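Local coordinates for protein phytoene synthase (Enterococcus hirae, PDB 5IYS) that probably joins two farnesyl diphosphates into dehydrosqualene, and binds magnesium ions and the substrate-analogue inhibitor farnesyl thiodiphosphate in its pocket, at residues T168-D173 / E214-Q219. Numbering follows the deposited sequence.
Sequences TNILRD and ESLAKQ. With MG (magnesium ion), chain D; FPS (S-[(2E,6E)-3,7,11-trimethyldodeca-2,6,10-trienyl] trihydrogen thiodiphosphate), chain G; FPS (S-[(2E,6E)-3,7,11-trimethyldodeca-2,6,10-trienyl] trihydrogen thiodiphosphate), chain H.
Leu171 meets Leu216 and Ala217 without any flat group between them; the planar guanidinium of Arg172 lies on the other side of helix 155-172, and its partners here meet it at the edges rather than over a face. One edge grips Asp173 side-on, Arg172 NE to Asp173 OD1 at 2.9 Å and Arg172 NH2 to Asp173 OD2 at 3.0 Å. OD2 accepts through its syn lone pair, whereas OD1 is approached from above the carboxylate plane. The other edge faces the terminal phosphate of one farnesyl thiodiphosphate (chain G), where Arg172 NH1 donates to O2B at 2.7 Å with an N-H...O angle of 159°. A bend at chi3 (71°) brings the plane into line with both anions.

In the all-helical squalene/phytoene synthase fold this is the second magnesium site, of Asn169 and Asp173, the latter probably opening the family's second aspartate-rich motif. Asn169 OD1 binds a magnesium ion at 2.1 Å, and O2A of the second inhibitor (chain H) and three waters are further ligands. Asp173 OD2, 3.7 Å from that ion, is too distant for direct coordination in this model.

The helix carrying these polar groups is backed by helix 207-227. The segment axes approach to 10.2 Å and run nearly antiparallel (156°), with no hydrogen bond between them, and the 161 Å² buried is mostly aliphatic. Leu253 of helix 236-258 also touches Leu171, placing it where three helices meet. The branches of Leu171 divide the work: CD2 reaches Leu216 CD2 at 3.8 Å, while CD1 lies against the backbone of helix 207-227, 3.7 Å from Ala217 N.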
loop_
_atom_site.group_PDB
_atom_site.type_symbol
_atom_site.label_atom_id
_atom_site.label_comp_id
_atom_site.label_asym_id
_atom_site.label_seq_id
_atom_site.Cartn_x
_atom_site.Cartn_y
_atom_site.Cartn_z
ATOM N N THR A 168 -2.937 5.812 -6.626
ATOM C CA THR A 168 -3.653 4.879 -7.503
ATOM C C THR A 168 -4.917 4.347 -6.819
ATOM O O THR A 168 -6.001 4.297 -7.417
ATOM C CB THR A 168 -2.728 3.691 -7.859
ATOM O OG1 THR A 168 -1.523 4.186 -8.480
ATOM C CG2 THR A 168 -3.433 2.704 -8.790
ATOM N N ASN A 169 -4.792 3.966 -5.554
ATOM C CA ASN A 169 -5.958 3.499 -4.789
ATOM C C ASN A 169 -7.072 4.551 -4.699
ATOM O O ASN A 169 -8.273 4.255 -4.887
ATOM C CB ASN A 169 -5.498 3.023 -3.405
ATOM C CG ASN A 169 -6.630 2.415 -2.587
ATOM O OD1 ASN A 169 -7.465 3.144 -2.076
ATOM N ND2 ASN A 169 -6.647 1.086 -2.446
ATOM N N ILE A 170 -6.646 5.795 -4.502
ATOM C CA ILE A 170 -7.550 6.939 -4.434
ATOM C C ILE A 170 -8.310 7.124 -5.763
ATOM O O ILE A 170 -9.550 7.266 -5.803
ATOM C CB ILE A 170 -6.745 8.216 -4.078
ATOM C CG1 ILE A 170 -6.398 8.248 -2.579
ATOM C CG2 ILE A 170 -7.535 9.457 -4.405
ATOM C CD1 ILE A 170 -5.333 9.301 -2.179
ATOM N N LEU A 171 -7.556 7.058 -6.853
ATOM C CA LEU A 171 -8.073 7.300 -8.200
ATOM C C LEU A 171 -8.966 6.157 -8.640
ATOM O O LEU A 171 -9.910 6.328 -9.421
ATOM C CB LEU A 171 -6.900 7.469 -9.174
ATOM C CG LEU A 171 -6.188 8.823 -9.046
ATOM C CD1 LEU A 171 -4.857 8.771 -9.749
ATOM C CD2 LEU A 171 -7.061 9.975 -9.656
ATOM N N ARG A 172 -8.688 4.976 -8.111
ATOM C CA ARG A 172 -9.496 3.806 -8.447
ATOM C C ARG A 172 -10.870 3.903 -7.782
ATOM O O ARG A 172 -11.861 3.392 -8.316
ATOM C CB ARG A 172 -8.742 2.531 -8.032
ATOM C CG ARG A 172 -9.438 1.208 -8.370
ATOM C CD ARG A 172 -8.706 0.060 -7.660
ATOM N NE ARG A 172 -8.973 0.130 -6.220
ATOM C CZ ARG A 172 -8.421 -0.659 -5.306
ATOM N NH1 ARG A 172 -7.450 -1.488 -5.660
ATOM N NH2 ARG A 172 -8.833 -0.596 -4.045
ATOM N N ASP A 173 -10.954 4.538 -6.618
ATOM C CA ASP A 173 -12.089 4.309 -5.726
ATOM C C ASP A 173 -12.880 5.597 -5.461
ATOM O O ASP A 173 -13.602 5.694 -4.464
ATOM C CB ASP A 173 -11.637 3.744 -4.371
ATOM C CG ASP A 173 -11.057 2.329 -4.456
ATOM O OD1 ASP A 173 -11.296 1.621 -5.456
ATOM O OD2 ASP A 173 -10.366 1.922 -3.494
ATOM N N GLU A 214 -6.635 12.812 -14.441
ATOM C CA GLU A 214 -5.416 12.673 -15.219
ATOM C C GLU A 214 -4.245 13.459 -14.658
ATOM O O GLU A 214 -3.112 12.985 -14.717
ATOM C CB GLU A 214 -5.645 12.975 -16.695
ATOM C CG GLU A 214 -6.416 11.870 -17.411
ATOM C CD GLU A 214 -5.604 10.595 -17.630
ATOM O OE1 GLU A 214 -4.411 10.523 -17.265
ATOM O OE2 GLU A 214 -6.176 9.614 -18.125
ATOM N N SER A 215 -4.520 14.616 -14.055
ATOM C CA SER A 215 -3.460 15.353 -13.399
ATOM C C SER A 215 -2.840 14.509 -12.280
ATOM O O SER A 215 -1.626 14.535 -12.063
ATOM C CB SER A 215 -3.992 16.636 -12.774
ATOM O OG SER A 215 -2.918 17.419 -12.297
ATOM N N LEU A 216 -3.703 13.966 -11.431
ATOM C CA LEU A 216 -3.223 13.156 -10.304
ATOM C C LEU A 216 -2.610 11.840 -10.795
ATOM O O LEU A 216 -1.624 11.369 -10.229
ATOM C CB LEU A 216 -4.383 12.885 -9.336
ATOM C CG LEU A 216 -4.045 12.453 -7.909
ATOM C CD1 LEU A 216 -3.193 13.551 -7.261
ATOM C CD2 LEU A 216 -5.302 12.197 -7.081
ATOM N N ALA A 217 -3.143 11.271 -11.875
ATOM C CA ALA A 217 -2.590 10.034 -12.420
ATOM C C ALA A 217 -1.178 10.238 -12.958
ATOM O O ALA A 217 -0.266 9.440 -12.709
ATOM C CB ALA A 217 -3.514 9.438 -13.482
ATOM N N LYS A 218 -0.984 11.376 -13.608
ATOM C CA LYS A 218 0.343 11.748 -14.081
ATOM C C LYS A 218 1.309 11.856 -12.904
ATOM O O LYS A 218 2.394 11.310 -12.977
ATOM C CB LYS A 218 0.287 13.067 -14.853
ATOM C CG LYS A 218 1.661 13.640 -15.203
ATOM C CD LYS A 218 1.687 15.132 -14.856
ATOM C CE LYS A 218 2.719 15.909 -15.669
ATOM N NZ LYS A 218 3.886 16.325 -14.835
ATOM N N GLN A 219 0.892 12.481 -11.806
ATOM C CA GLN A 219 1.733 12.556 -10.620
ATOM C C GLN A 219 2.062 11.163 -10.087
ATOM O O GLN A 219 3.212 10.908 -9.743
ATOM C CB GLN A 219 1.049 13.333 -9.494
ATOM C CG GLN A 219 1.944 13.574 -8.289
ATOM C CD GLN A 219 3.301 14.176 -8.666
ATOM O OE1 GLN A 219 4.255 14.141 -7.885
ATOM N NE2 GLN A 219 3.410 14.669 -9.892
HETATM MG MG MG D . -8.933 3.790 -0.661
HETATM C C1 FPS G . -3.282 -1.542 -1.107
HETATM S S1 FPS G . -3.530 -2.765 0.125
HETATM C C2 FPS G . -1.913 -0.993 -0.752
HETATM C C3 FPS G . -1.547 0.292 -0.895
HETATM C C4 FPS G . -2.497 1.302 -1.467
HETATM C C5 FPS G . -0.155 0.759 -0.516
HETATM C C6 FPS G . 0.761 -0.326 0.048
HETATM C C7 FPS G . 2.189 0.181 0.008
HETATM C C8 FPS G . 3.230 -0.625 -0.264
HETATM C C10 FPS G . 4.617 -0.029 -0.153
HETATM C C9 FPS G . 3.075 -2.090 -0.599
HETATM C C11 FPS G . 5.359 -0.235 -1.476
HETATM C C12 FPS G . 6.814 0.185 -1.351
HETATM C C13 FPS G . 7.834 -0.652 -1.051
HETATM C C14 FPS G . 9.243 -0.123 -0.987
HETATM C C15 FPS G . 7.616 -2.123 -0.808
HETATM P PA FPS G . -4.972 -4.131 -0.438
HETATM O O1A FPS G . -4.762 -5.428 0.210
HETATM O O2A FPS G . -6.288 -3.488 0.249
HETATM O O3A FPS G . -5.286 -4.204 -2.002
HETATM P PB FPS G . -6.391 -3.148 -2.552
HETATM O O1B FPS G . -7.754 -3.782 -2.596
HETATM O O2B FPS G . -5.820 -2.720 -3.883
HETATM O O3B FPS G . -6.538 -1.914 -1.688
HETATM C C1 FPS H . -5.397 0.126 1.508
HETATM S S1 FPS H . -5.859 1.748 0.984
HETATM C C2 FPS H . -4.915 0.180 2.937
HETATM C C3 FPS H . -3.760 0.741 3.339
HETATM C C4 FPS H . -2.832 1.486 2.416
HETATM C C5 FPS H . -3.414 0.654 4.808
HETATM C C6 FPS H . -2.953 -0.750 5.197
HETATM C C7 FPS H . -1.925 -1.276 4.209
HETATM C C8 FPS H . -2.018 -2.513 3.700
HETATM C C10 FPS H . -0.979 -2.916 2.681
HETATM C C9 FPS H . -3.164 -3.423 4.055
HETATM C C11 FPS H . 0.221 -3.604 3.292
HETATM C C12 FPS H . 0.879 -4.272 2.092
HETATM C C13 FPS H . 2.026 -4.973 2.151
HETATM C C14 FPS H . 2.796 -5.188 3.418
HETATM C C15 FPS H . 2.564 -5.553 0.881
HETATM P PA FPS H . -7.850 1.683 1.431
HETATM O O1A FPS H . -8.020 1.463 2.888
HETATM O O2A FPS H . -8.509 3.095 1.028
HETATM O O3A FPS H . -8.538 0.635 0.403
HETATM P PB FPS H . -9.155 -0.800 0.720
HETATM O O1B FPS H . -10.619 -0.671 0.397
HETATM O O2B FPS H . -8.998 -1.231 2.162
HETATM O O3B FPS H . -8.437 -1.783 -0.181
HETATM O O HOH W 1 -9.418 4.983 -1.932
HETATM O O HOH W 2 -8.181 5.418 0.168
HETATM O O HOH W 3 -9.586 2.443 -1.398
#